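Local coordinates for protein transcriptional regulator, LacI family (Corynebacterium glutamicum, PDB 3H5T) that acts as an inositol-dependent transcriptional activator, binding a palindromic promoter motif to switch on the inositol phosphate synthase gene and regulate others, most likely for inositol-derived cell wall components and mycothiol, at residues V132-V137 with P142-I147; I107-A112 with Q121-N126; L19-T24 with A38-R43; S14-L19 with T24-A29; E261-H266 with T270-T275. All coordinates share one frame; numbering follows the deposited sequence.

Contact 1. Residues V132-V137 with P142-I147; sequences VVIYSV and PHIDAI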
# COMPACT_ATOMS: atom_id res chain seq x y z
N VAL A 132 6.13 5.54 -15.31
CA VAL A 132 6.31 5.52 -13.87
C VAL A 132 5.03 5.43 -13.06
O VAL A 132 4.05 6.12 -13.34
CB VAL A 132 7.09 6.77 -13.40
CG1 VAL A 132 6.34 8.02 -13.79
CG2 VAL A 132 7.32 6.72 -11.88
N VAL A 133 5.04 4.57 -12.06
CA VAL A 133 3.90 4.41 -11.16
C VAL A 133 4.27 5.26 -9.95
O VAL A 133 5.23 4.95 -9.25
CB VAL A 133 3.73 2.94 -10.71
CG1 VAL A 133 2.72 2.87 -9.58
CG2 VAL A 133 3.30 2.08 -11.89
N ILE A 134 3.54 6.35 -9.73
CA ILE A 134 3.84 7.20 -8.60
C ILE A 134 3.14 6.61 -7.41
O ILE A 134 1.91 6.48 -7.39
CB ILE A 134 3.41 8.65 -8.84
CG1 ILE A 134 4.26 9.25 -9.97
CG2 ILE A 134 3.59 9.47 -7.58
CD1 ILE A 134 3.86 10.63 -10.42
N TYR A 135 3.92 6.24 -6.40
CA TYR A 135 3.36 5.63 -5.22
C TYR A 135 3.34 6.45 -3.94
O TYR A 135 4.38 6.71 -3.35
CB TYR A 135 4.07 4.30 -4.94
CG TYR A 135 3.57 3.60 -3.71
CD1 TYR A 135 2.21 3.30 -3.56
CD2 TYR A 135 4.45 3.21 -2.70
CE1 TYR A 135 1.74 2.62 -2.42
CE2 TYR A 135 3.99 2.55 -1.55
CZ TYR A 135 2.64 2.25 -1.42
OH TYR A 135 2.20 1.59 -0.30
N SER A 136 2.14 6.84 -3.54
CA SER A 136 1.95 7.58 -2.30
C SER A 136 2.89 8.75 -2.10
O SER A 136 3.69 8.78 -1.17
CB SER A 136 2.08 6.60 -1.13
OG SER A 136 1.80 7.23 0.10
N VAL A 137 2.79 9.74 -2.97
CA VAL A 137 3.64 10.91 -2.88
C VAL A 137 2.81 12.11 -2.45
O VAL A 137 1.63 12.23 -2.78
CB VAL A 137 4.33 11.15 -4.23
CG1 VAL A 137 5.02 12.49 -4.26
CG2 VAL A 137 5.34 10.03 -4.48
N PRO A 142 7.95 18.02 -5.57
CA PRO A 142 8.68 18.42 -6.77
C PRO A 142 8.98 17.29 -7.76
O PRO A 142 9.26 17.55 -8.93
CB PRO A 142 9.94 19.07 -6.21
CG PRO A 142 10.17 18.33 -4.94
CD PRO A 142 8.77 18.23 -4.36
N HIS A 143 8.91 16.04 -7.30
CA HIS A 143 9.17 14.92 -8.20
C HIS A 143 8.01 14.77 -9.19
O HIS A 143 8.21 14.38 -10.34
CB HIS A 143 9.38 13.63 -7.39
CG HIS A 143 10.59 13.70 -6.51
ND1 HIS A 143 11.88 13.57 -7.01
CD2 HIS A 143 10.72 13.99 -5.20
CE1 HIS A 143 12.74 13.79 -6.03
NE2 HIS A 143 12.07 14.05 -4.93
N ILE A 144 6.80 15.09 -8.73
CA ILE A 144 5.62 15.04 -9.58
C ILE A 144 5.83 16.01 -10.74
O ILE A 144 5.63 15.64 -11.91
CB ILE A 144 4.35 15.47 -8.81
CG1 ILE A 144 4.04 14.47 -7.70
CG2 ILE A 144 3.18 15.61 -9.78
CD1 ILE A 144 3.72 13.08 -8.18
N ASP A 145 6.25 17.24 -10.43
CA ASP A 145 6.50 18.26 -11.45
C ASP A 145 7.64 17.84 -12.38
O ASP A 145 7.60 18.09 -13.58
CB ASP A 145 6.85 19.61 -10.81
CG ASP A 145 5.77 20.11 -9.84
OD1 ASP A 145 4.58 20.13 -10.21
OD2 ASP A 145 6.13 20.48 -8.70
N ALA A 146 8.66 17.19 -11.81
CA ALA A 146 9.78 16.73 -12.60
C ALA A 146 9.32 15.69 -13.62
O ALA A 146 9.76 15.70 -14.76
CB ALA A 146 10.86 16.16 -11.70
N ILE A 147 8.43 14.80 -13.21
CA ILE A 147 7.90 13.77 -14.10
C ILE A 147 7.07 14.39 -15.22
O ILE A 147 7.10 13.91 -16.35
CB ILE A 147 7.04 12.75 -13.31
CG1 ILE A 147 7.94 11.90 -12.42
CG2 ILE A 147 6.23 11.89 -14.26
CD1 ILE A 147 7.20 10.92 -11.54
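Ile147 is held in its helix by a backbone hydrogen bond from Ile147 N to His143 O (2.9 Å), and from this turn its side chain reaches out toward strand 132-135. Its CD1 comes tip to tip with the end of Ile134, Ile147 CD1 lying 3.5 Å from Ile134 CD1. The same methyl meets the end of Val132, with Ile147 CD1 to Val132 CG1 at 3.8 Å. Ile134 manages its reach because its chain is extended (chi2 174°). Ile144 starts out along the flank of the helix, and the turn at chi2 (-63°) brings its CD1 against both CD1 and CG2 of Ile134. Strand 132-135, helix 142-150 and strand 154-157 form a beta-alpha-beta unit, in which residues 142-147 run almost antiparallel to residues 132-135 (164°), their axes 10.9 Å apart at the closest. Beta-branched residues suit the strand, and their bare hydrocarbon suits this buried interface. Past the strand end, Val137 slides by Ile144 in the opposite sense, Val137 CG1 lying 4.1 Å from Ile144 CG1. Tyr135 faces the other side of the sheet, where its ring stacks on Phe91 and its hydroxyl is hydrogen-bonded with Ser88 OG.

Contact 2. Residues I107-A112 with Q121-N126; sequences IPASPA and QQLVNN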
# COMPACT_ATOMS: atom_id res chain seq x y z
N ILE A 107 12.60 3.73 -7.73
CA ILE A 107 13.27 5.03 -7.68
C ILE A 107 13.09 5.65 -6.29
O ILE A 107 11.99 6.09 -5.94
CB ILE A 107 12.66 6.03 -8.73
CG1 ILE A 107 12.47 5.34 -10.08
CG2 ILE A 107 13.58 7.21 -8.94
CD1 ILE A 107 11.63 6.17 -11.06
N PRO A 108 14.17 5.71 -5.49
CA PRO A 108 14.15 6.28 -4.14
C PRO A 108 14.18 7.81 -4.17
O PRO A 108 15.20 8.40 -4.49
CB PRO A 108 15.43 5.73 -3.51
CG PRO A 108 15.80 4.55 -4.36
CD PRO A 108 15.44 5.02 -5.74
N ALA A 109 13.07 8.44 -3.82
CA ALA A 109 13.02 9.90 -3.82
C ALA A 109 12.97 10.43 -2.40
O ALA A 109 12.16 9.99 -1.59
CB ALA A 109 11.81 10.37 -4.59
N SER A 110 13.84 11.39 -2.09
CA SER A 110 13.85 11.95 -0.74
C SER A 110 12.62 12.79 -0.45
O SER A 110 12.20 13.61 -1.27
CB SER A 110 15.10 12.81 -0.53
OG SER A 110 15.01 13.47 0.72
N PRO A 111 12.03 12.60 0.74
CA PRO A 111 10.84 13.35 1.17
C PRO A 111 11.17 14.61 1.96
O PRO A 111 10.28 15.31 2.45
CB PRO A 111 10.10 12.32 2.03
CG PRO A 111 11.23 11.61 2.69
CD PRO A 111 12.20 11.38 1.55
N ALA A 112 12.47 14.91 2.08
CA ALA A 112 12.95 16.08 2.82
C ALA A 112 12.48 17.42 2.24
O ALA A 112 12.37 17.57 1.03
CB ALA A 112 14.47 16.05 2.89
N GLN A 121 14.45 16.87 -10.58
CA GLN A 121 14.53 16.71 -12.02
C GLN A 121 15.73 15.88 -12.49
O GLN A 121 15.66 15.23 -13.53
CB GLN A 121 14.49 18.09 -12.68
CG GLN A 121 13.20 18.84 -12.33
CD GLN A 121 13.16 20.29 -12.79
OE1 GLN A 121 14.18 21.00 -12.75
NE2 GLN A 121 11.97 20.74 -13.21
N GLN A 122 16.81 15.90 -11.72
CA GLN A 122 17.98 15.10 -12.08
C GLN A 122 17.71 13.64 -11.74
O GLN A 122 18.14 12.73 -12.44
CB GLN A 122 19.22 15.56 -11.33
CG GLN A 122 19.79 16.85 -11.85
CD GLN A 122 21.15 17.16 -11.28
OE1 GLN A 122 21.79 18.14 -11.65
NE2 GLN A 122 21.61 16.31 -10.36
N LEU A 123 17.00 13.42 -10.64
CA LEU A 123 16.67 12.06 -10.25
C LEU A 123 15.77 11.48 -11.34
O LEU A 123 16.06 10.43 -11.90
CB LEU A 123 15.93 12.06 -8.90
CG LEU A 123 15.42 10.67 -8.47
CD1 LEU A 123 16.60 9.70 -8.45
CD2 LEU A 123 14.76 10.74 -7.09
N VAL A 124 14.68 12.20 -11.63
CA VAL A 124 13.70 11.77 -12.62
C VAL A 124 14.21 11.64 -14.05
O VAL A 124 13.86 10.67 -14.72
CB VAL A 124 12.48 12.70 -12.64
CG1 VAL A 124 11.52 12.28 -13.76
CG2 VAL A 124 11.77 12.64 -11.29
N ASN A 125 15.03 12.58 -14.51
CA ASN A 125 15.55 12.49 -15.88
C ASN A 125 16.60 11.40 -16.02
O ASN A 125 17.01 11.07 -17.14
CB ASN A 125 16.14 13.83 -16.35
CG ASN A 125 15.13 14.97 -16.28
OD1 ASN A 125 13.93 14.76 -16.45
ND2 ASN A 125 15.62 16.18 -16.07
N ASN A 126 17.05 10.84 -14.91
CA ASN A 126 18.04 9.77 -14.98
C ASN A 126 17.43 8.40 -14.66
O ASN A 126 18.14 7.44 -14.38
CB ASN A 126 19.23 10.06 -14.05
CG ASN A 126 20.07 11.24 -14.53
OD1 ASN A 126 20.54 11.26 -15.67
ND2 ASN A 126 20.26 12.22 -13.66
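Ala109, just past the end of a strand, and Leu123, in the last turn of a helix, mark the nearest approach of the two backbones, with Ala109 CA 7.7 Å from Leu123 CA. Leu123 bridges that gap almost alone. Its CG stands anti to the backbone N (chi1 175°), which sends the forked end straight at the strand. One prong, CD2, settles on the chain itself: Leu123 CD2 is 3.5 Å from Pro108 O, a van der Waals contact with the carbonyl, and 3.8 Å from Ala109 CA. Alanine suits this spot, since its single methyl meets the same prong without holding the leucine off, Ala109 CB to Leu123 CD2 being 3.9 Å. The other prong goes to Ile107, whose CG2 touches both CG and CD1 of Leu123. Pro108 lies at the exposed margin of the contact. Beyond it the chain bends in an ST turn, Ser110 OG accepting from Ala112 N at 3.2 Å. Strand 103-108 is one of the two edge strands of its sheet within the chain, and Ile107 and Ala109 are hydrogen-bonded through their backbones to strand 70-75. Helix 117-125 flanks helix 142-150: Gln121 and Val124 pack on Ala146, Val124 O accepts from Arg150 NH1, and Ala109 touches His143.

Contact 3. Residues L19-T24 with A38-R43; sequences LGISRT and AELRQR
Leu19 and Arg43 make the tight part of this contact, and Ile21 with Leu40 the looser one. Leu19 has its CG anti to the carbonyl carbon, and it lays one methyl across the hydrocarbon part of the arginine: Leu19 CD2 lies 3.8 Å from Arg43 CD and just as far from Arg43 CG. The two side chains cross at a slant. Arginine fits a helix surface here because its methylenes can cover a leucine while its charged end stays at the exposed margin; the chain runs extended from the backbone and then bends at chi3 (-61°), about the very CG-CD bond that touches the leucine, which turns NE and the guanidinium aside. The other pair barely meets. Ile21 CD1 stands 4.4 Å from Leu40 CD1, and the leucine gets even that near because its CB points along the helix flank while its end swings inward. Neither residue is fully buried here, yet both have company: Ile21 also packs on Val26 and Ile44, and Leu40 on Thr25. Between Leu19 and Ile21, Gly20 takes a positive phi (65°) in a Schellman motif that ends the first helix, a conformation easy for a residue without a side chain. Ser22 then sits at the N-cap of the next helix; its own hydroxyl makes no capping bond, but its N is hydrogen-bonded to Thr25 OG1. Residues 19-24 thus include the turn of the helix-turn-helix, and helix 38-50 packs against it as the third helix of a LacI-type DNA-binding domain.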
# COMPACT_ATOMS: atom_id res chain seq x y z
N LEU A 19 -2.83 -38.33 -22.86
CA LEU A 19 -2.35 -39.07 -24.03
C LEU A 19 -1.95 -40.52 -23.74
O LEU A 19 -1.50 -41.25 -24.63
CB LEU A 19 -1.17 -38.33 -24.65
CG LEU A 19 -1.46 -36.93 -25.18
CD1 LEU A 19 -0.18 -36.16 -25.34
CD2 LEU A 19 -2.21 -37.04 -26.50
N GLY A 20 -2.09 -40.94 -22.49
CA GLY A 20 -1.71 -42.30 -22.14
C GLY A 20 -0.23 -42.59 -22.29
O GLY A 20 0.15 -43.73 -22.59
N ILE A 21 0.62 -41.58 -22.11
CA ILE A 21 2.06 -41.78 -22.19
C ILE A 21 2.69 -41.40 -20.85
O ILE A 21 1.97 -41.11 -19.89
CB ILE A 21 2.71 -40.95 -23.35
CG1 ILE A 21 2.31 -39.48 -23.25
CG2 ILE A 21 2.30 -41.52 -24.70
CD1 ILE A 21 2.94 -38.61 -24.34
N SER A 22 4.01 -41.42 -20.76
CA SER A 22 4.69 -41.08 -19.51
C SER A 22 5.02 -39.60 -19.42
O SER A 22 5.07 -38.90 -20.43
CB SER A 22 5.98 -41.90 -19.38
OG SER A 22 5.69 -43.29 -19.24
N ARG A 23 5.23 -39.10 -18.20
CA ARG A 23 5.56 -37.69 -18.06
C ARG A 23 6.93 -37.44 -18.69
O ARG A 23 7.19 -36.35 -19.19
CB ARG A 23 5.57 -37.27 -16.59
CG ARG A 23 6.80 -37.71 -15.86
CD ARG A 23 6.92 -37.03 -14.52
NE ARG A 23 8.28 -37.18 -14.01
CZ ARG A 23 8.65 -36.89 -12.77
NH1 ARG A 23 7.78 -36.41 -11.90
NH2 ARG A 23 9.92 -37.07 -12.42
N THR A 24 7.80 -38.44 -18.67
CA THR A 24 9.12 -38.29 -19.28
C THR A 24 8.93 -38.19 -20.80
O THR A 24 9.68 -37.47 -21.48
CB THR A 24 10.04 -39.49 -18.95
OG1 THR A 24 10.25 -39.55 -17.53
CG2 THR A 24 11.39 -39.34 -19.63
N ALA A 38 8.38 -37.58 -34.88
CA ALA A 38 7.92 -36.22 -35.16
C ALA A 38 6.41 -36.11 -34.95
O ALA A 38 5.90 -35.02 -34.67
CB ALA A 38 8.28 -35.84 -36.59
N GLU A 39 5.71 -37.23 -35.09
CA GLU A 39 4.26 -37.24 -34.92
C GLU A 39 3.80 -37.19 -33.45
O GLU A 39 2.83 -36.51 -33.14
CB GLU A 39 3.66 -38.46 -35.61
CG GLU A 39 3.86 -38.49 -37.13
CD GLU A 39 5.20 -39.08 -37.57
OE1 GLU A 39 5.19 -40.07 -38.33
OE2 GLU A 39 6.27 -38.56 -37.17
N LEU A 40 4.50 -37.90 -32.57
CA LEU A 40 4.13 -37.89 -31.15
C LEU A 40 4.56 -36.58 -30.51
O LEU A 40 3.92 -36.10 -29.57
CB LEU A 40 4.77 -39.07 -30.40
CG LEU A 40 4.43 -39.14 -28.89
CD1 LEU A 40 2.93 -39.37 -28.70
CD2 LEU A 40 5.23 -40.27 -28.22
N ARG A 41 5.65 -36.00 -31.01
CA ARG A 41 6.13 -34.74 -30.46
C ARG A 41 5.09 -33.67 -30.76
O ARG A 41 4.72 -32.88 -29.89
CB ARG A 41 7.47 -34.36 -31.10
CG ARG A 41 8.06 -33.07 -30.60
CD ARG A 41 9.41 -32.81 -31.23
NE ARG A 41 10.02 -31.59 -30.71
CZ ARG A 41 9.63 -30.36 -31.04
NH1 ARG A 41 8.64 -30.18 -31.90
NH2 ARG A 41 10.21 -29.32 -30.47
N GLN A 42 4.62 -33.65 -32.00
CA GLN A 42 3.61 -32.69 -32.42
C GLN A 42 2.33 -32.87 -31.61
O GLN A 42 1.72 -31.89 -31.18
CB GLN A 42 3.31 -32.85 -33.91
CG GLN A 42 2.58 -31.66 -34.47
CD GLN A 42 3.33 -30.37 -34.18
OE1 GLN A 42 4.41 -30.12 -34.72
NE2 GLN A 42 2.77 -29.54 -33.30
N ARG A 43 1.92 -34.12 -31.40
CA ARG A 43 0.72 -34.40 -30.62
C ARG A 43 0.86 -33.88 -29.18
O ARG A 43 -0.08 -33.31 -28.61
CB ARG A 43 0.43 -35.90 -30.61
CG ARG A 43 -0.92 -36.27 -30.01
CD ARG A 43 -1.12 -37.76 -30.02
NE ARG A 43 -1.10 -38.29 -31.38
CZ ARG A 43 -2.07 -38.11 -32.27
NH1 ARG A 43 -3.15 -37.40 -31.94
NH2 ARG A 43 -1.95 -38.62 -33.49

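Contact 4. Residues S14-L19 with T24-A29; sequences SIAAKL and TTVSNA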
# COMPACT_ATOMS: atom_id res chain seq x y z
N SER A 14 -0.38 -34.24 -16.45
CA SER A 14 -1.72 -34.13 -17.03
C SER A 14 -1.64 -34.42 -18.53
O SER A 14 -2.46 -35.16 -19.08
CB SER A 14 -2.26 -32.72 -16.85
OG SER A 14 -2.15 -32.30 -15.51
N ILE A 15 -0.67 -33.80 -19.20
CA ILE A 15 -0.47 -34.01 -20.63
C ILE A 15 -0.22 -35.50 -20.91
O ILE A 15 -0.77 -36.06 -21.85
CB ILE A 15 0.70 -33.16 -21.13
CG1 ILE A 15 0.31 -31.68 -21.09
CG2 ILE A 15 1.12 -33.60 -22.52
CD1 ILE A 15 1.43 -30.71 -21.46
N ALA A 16 0.62 -36.13 -20.09
CA ALA A 16 0.91 -37.55 -20.28
C ALA A 16 -0.36 -38.37 -20.08
O ALA A 16 -0.65 -39.27 -20.87
CB ALA A 16 1.98 -38.01 -19.29
N ALA A 17 -1.11 -38.05 -19.03
CA ALA A 17 -2.35 -38.76 -18.72
C ALA A 17 -3.37 -38.64 -19.84
O ALA A 17 -4.01 -39.63 -20.21
CB ALA A 17 -2.95 -38.24 -17.42
N LYS A 18 -3.55 -37.45 -20.37
CA LYS A 18 -4.51 -37.26 -21.45
C LYS A 18 -4.12 -38.07 -22.69
O LYS A 18 -4.99 -38.47 -23.48
CB LYS A 18 -4.64 -35.77 -21.80
CG LYS A 18 -5.67 -35.48 -22.89
CD LYS A 18 -5.56 -34.04 -23.41
CE LYS A 18 -6.47 -33.82 -24.64
NZ LYS A 18 -6.35 -32.44 -25.24
N LEU A 19 -2.83 -38.33 -22.86
CA LEU A 19 -2.35 -39.07 -24.03
C LEU A 19 -1.95 -40.52 -23.74
O LEU A 19 -1.50 -41.25 -24.63
CB LEU A 19 -1.17 -38.33 -24.65
CG LEU A 19 -1.46 -36.93 -25.18
CD1 LEU A 19 -0.18 -36.16 -25.34
CD2 LEU A 19 -2.21 -37.04 -26.50
N THR A 24 7.80 -38.44 -18.67
CA THR A 24 9.12 -38.29 -19.28
C THR A 24 8.93 -38.19 -20.80
O THR A 24 9.68 -37.47 -21.48
CB THR A 24 10.04 -39.49 -18.95
OG1 THR A 24 10.25 -39.55 -17.53
CG2 THR A 24 11.39 -39.34 -19.63
N THR A 25 7.92 -38.90 -21.32
CA THR A 25 7.63 -38.86 -22.75
C THR A 25 7.34 -37.40 -23.11
O THR A 25 7.89 -36.87 -24.07
CB THR A 25 6.37 -39.68 -23.11
OG1 THR A 25 6.41 -40.97 -22.49
CG2 THR A 25 6.29 -39.87 -24.61
N VAL A 26 6.48 -36.77 -22.31
CA VAL A 26 6.09 -35.38 -22.52
C VAL A 26 7.31 -34.46 -22.41
O VAL A 26 7.47 -33.54 -23.20
CB VAL A 26 5.02 -34.92 -21.47
CG1 VAL A 26 4.70 -33.42 -21.66
CG2 VAL A 26 3.77 -35.76 -21.62
N SER A 27 8.15 -34.72 -21.42
CA SER A 27 9.36 -33.92 -21.22
C SER A 27 10.28 -33.99 -22.45
O SER A 27 10.76 -32.96 -22.93
CB SER A 27 10.11 -34.40 -19.98
OG SER A 27 11.17 -33.53 -19.67
N ASN A 28 10.51 -35.20 -22.95
CA ASN A 28 11.38 -35.38 -24.11
C ASN A 28 10.89 -34.52 -25.27
O ASN A 28 11.68 -34.00 -26.05
CB ASN A 28 11.42 -36.85 -24.53
CG ASN A 28 12.12 -37.71 -23.51
OD1 ASN A 28 12.88 -37.21 -22.69
ND2 ASN A 28 11.89 -39.02 -23.56
N ALA A 29 9.58 -34.36 -25.37
CA ALA A 29 9.00 -33.55 -26.43
C ALA A 29 9.61 -32.15 -26.37
O ALA A 29 9.76 -31.49 -27.39
CB ALA A 29 7.49 -33.47 -26.26
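Val26 carries the apolar contact, setting both methyls against helix 11-19, one of them shared by Ile15 and Ala16. Its CG2, anti to the carbonyl carbon, touches both residues: Val26 CG2 is 3.5 Å from Ile15 CG2 and 3.7 Å from Ala16 CB. The other methyl stays on the isoleucine, with Val26 CG1 3.7 Å from Ile15 CG2, so that the branch of Ile15 lies against the fork of the valine. The two side chains meet at about a right angle. Close approach of the helices goes with the small residue: Ala16 CA is 6.0 Å from Val26 CA, and Val26 CG2 also rests on the backbone at Ala16 N, 3.5 Å away, as packing. Beta-branched Ile15 and Val26 offer compact hydrocarbon close to the main chain, well suited to such a narrow, buried seam.

Polar bonding runs within each helix and not across. Lys18 N reaches Ser14 O on one side, and Asn28 N reaches Thr24 O on the other, each at 2.8 Å. Hydroxyls are satisfied near at hand, Ser14 OG by Gly10 O and Ser27 OG by Asn31 OD1. Helix 38-50 backs the pair, Ile15 packing on Ala48 and Ala29 on Ile44. Both segments belong to the helix-turn-helix motif by which LacI-family regulators bind DNA, and Val26 fastens the helix after the turn to the one before it.

Contact 5. Residues E261-H266 with T270-T275; sequences ELLETH and TAVLCT
Two different first torsions bring successive leucines onto Val272. Leu262 has its CG anti to the backbone N (chi1 177°) and heads directly for the strand, whereas Leu263 has its CG beside that nitrogen (chi1 -60°), a setting that turns a chain leaving the helix along its flank back toward the sheet. Both end on the same methyl. Leu263 CD2 lies 3.8 Å from Val272 CG2; Leu262 comes tip to tip, with its CD2 4.1 Å from Val272 CG2. Valine suits the strand through its branching at CB, and the longer leucines span the distance from the helix, where Leu263 CA and Val272 CA are 8.9 Å apart. This is helix-on-sheet packing of an alpha/beta domain: helix 252-265 lies against strand 271-274, which runs parallel between strands 192-197 and 299-302. Leu195, from the first of these, touches both Leu262 and Val272, and Leu263 leans on Tyr286 and Leu287 of helix 277-289. In its last turn the helix has extra bonds. Glu261 O is gripped twice by Thr265, by the backbone N at 2.8 Å and by OG1 at 2.5 Å, from opposite faces of the carbonyl plane; the hydroxyl stands 28° out of that plane. A threonine can in this way turn its hydroxyl back on the preceding turn. His266, the first residue to leave the helical path, gives its N to Leu262 O at 2.9 Å, and its ring adds a weak bond, with Leu262 O in the ring plane, 3.4 Å from His266 ND1.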
# COMPACT_ATOMS: atom_id res chain seq x y z
N GLU A 261 5.09 7.59 23.55
CA GLU A 261 4.87 8.99 23.90
C GLU A 261 3.40 9.37 24.10
O GLU A 261 3.06 10.07 25.04
CB GLU A 261 5.49 9.90 22.83
CG GLU A 261 5.88 11.26 23.37
CD GLU A 261 6.08 12.28 22.28
OE1 GLU A 261 6.87 12.01 21.35
OE2 GLU A 261 5.46 13.35 22.37
N LEU A 262 2.54 8.90 23.20
CA LEU A 262 1.12 9.21 23.26
C LEU A 262 0.42 8.61 24.48
O LEU A 262 -0.39 9.28 25.14
CB LEU A 262 0.42 8.69 21.99
CG LEU A 262 -1.09 8.87 21.92
CD1 LEU A 262 -1.42 10.32 21.70
CD2 LEU A 262 -1.66 8.02 20.81
N LEU A 263 0.71 7.35 24.77
CA LEU A 263 0.10 6.65 25.89
C LEU A 263 0.73 7.06 27.22
O LEU A 263 0.11 6.96 28.27
CB LEU A 263 0.22 5.14 25.69
CG LEU A 263 -0.45 4.63 24.42
CD1 LEU A 263 -0.23 3.13 24.28
CD2 LEU A 263 -1.94 4.97 24.46
N GLU A 264 1.98 7.51 27.14
CA GLU A 264 2.72 7.94 28.31
C GLU A 264 2.29 9.37 28.64
O GLU A 264 2.25 9.77 29.81
CB GLU A 264 4.22 7.90 28.00
CG GLU A 264 5.09 7.30 29.08
CD GLU A 264 6.49 6.98 28.58
OE1 GLU A 264 7.12 7.85 27.95
OE2 GLU A 264 6.95 5.85 28.82
N THR A 265 1.94 10.13 27.61
CA THR A 265 1.50 11.51 27.75
C THR A 265 0.02 11.63 28.12
O THR A 265 -0.38 12.51 28.88
CB THR A 265 1.77 12.29 26.45
OG1 THR A 265 3.17 12.30 26.19
CG2 THR A 265 1.27 13.72 26.57
N HIS A 266 -0.80 10.73 27.58
CA HIS A 266 -2.23 10.72 27.87
C HIS A 266 -2.60 9.32 28.39
O HIS A 266 -3.16 8.51 27.65
CB HIS A 266 -3.04 11.06 26.61
CG HIS A 266 -2.64 12.35 25.96
ND1 HIS A 266 -1.55 12.47 25.13
CD2 HIS A 266 -3.20 13.59 26.02
CE1 HIS A 266 -1.45 13.72 24.71
NE2 HIS A 266 -2.44 14.42 25.23
N THR A 270 -8.56 5.49 26.41
CA THR A 270 -9.12 4.15 26.44
C THR A 270 -9.00 3.46 25.08
O THR A 270 -9.11 2.24 24.98
CB THR A 270 -10.61 4.17 26.85
OG1 THR A 270 -11.37 4.88 25.87
CG2 THR A 270 -10.77 4.87 28.20
N ALA A 271 -8.77 4.25 24.03
CA ALA A 271 -8.64 3.71 22.68
C ALA A 271 -7.71 4.54 21.81
O ALA A 271 -7.55 5.74 22.03
CB ALA A 271 -10.01 3.63 22.02
N VAL A 272 -7.10 3.89 20.82
CA VAL A 272 -6.19 4.56 19.90
C VAL A 272 -6.49 4.15 18.47
O VAL A 272 -6.39 2.97 18.12
CB VAL A 272 -4.71 4.22 20.21
CG1 VAL A 272 -3.81 4.66 19.06
CG2 VAL A 272 -4.27 4.89 21.51
N LEU A 273 -6.87 5.12 17.63
CA LEU A 273 -7.15 4.84 16.23
C LEU A 273 -5.93 5.18 15.39
O LEU A 273 -5.45 6.31 15.40
CB LEU A 273 -8.36 5.65 15.74
CG LEU A 273 -8.69 5.49 14.25
CD1 LEU A 273 -10.18 5.68 14.02
CD2 LEU A 273 -7.89 6.48 13.42
N CYS A 274 -5.42 4.18 14.66
CA CYS A 274 -4.25 4.36 13.81
C CYS A 274 -4.63 4.53 12.35
O CYS A 274 -5.60 3.94 11.87
CB CYS A 274 -3.33 3.15 13.93
SG CYS A 274 -2.69 2.91 15.56
N THR A 275 -3.84 5.31 11.64
CA THR A 275 -4.04 5.59 10.23
C THR A 275 -3.48 4.46 9.37
O THR A 275 -3.83 4.32 8.19
CB THR A 275 -3.35 6.91 9.87
OG1 THR A 275 -4.13 8.00 10.37
CG2 THR A 275 -3.19 7.04 8.38

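How the contacts relate
From the N terminus, contact 4 closes first, across the short turn between helices 11-19 and 23-31. Contact 3 opens before that is done: the two cross along the chain, share Leu19 and Thr24, and together bind the three helices of the DNA-binding domain, with a probable hydrogen bond from Ile21 N to Ala16 O joining them. Contact 2 then closes the loop from edge strand 103-108 to helix 117-125, and contact 1 follows in series with strand 132-135 and helix 142-150. These two touch each other through their helices and reach the same sheet. Contact 5 ties helix to strand in the other sheet, its centre about 66 Å from that of contact 3.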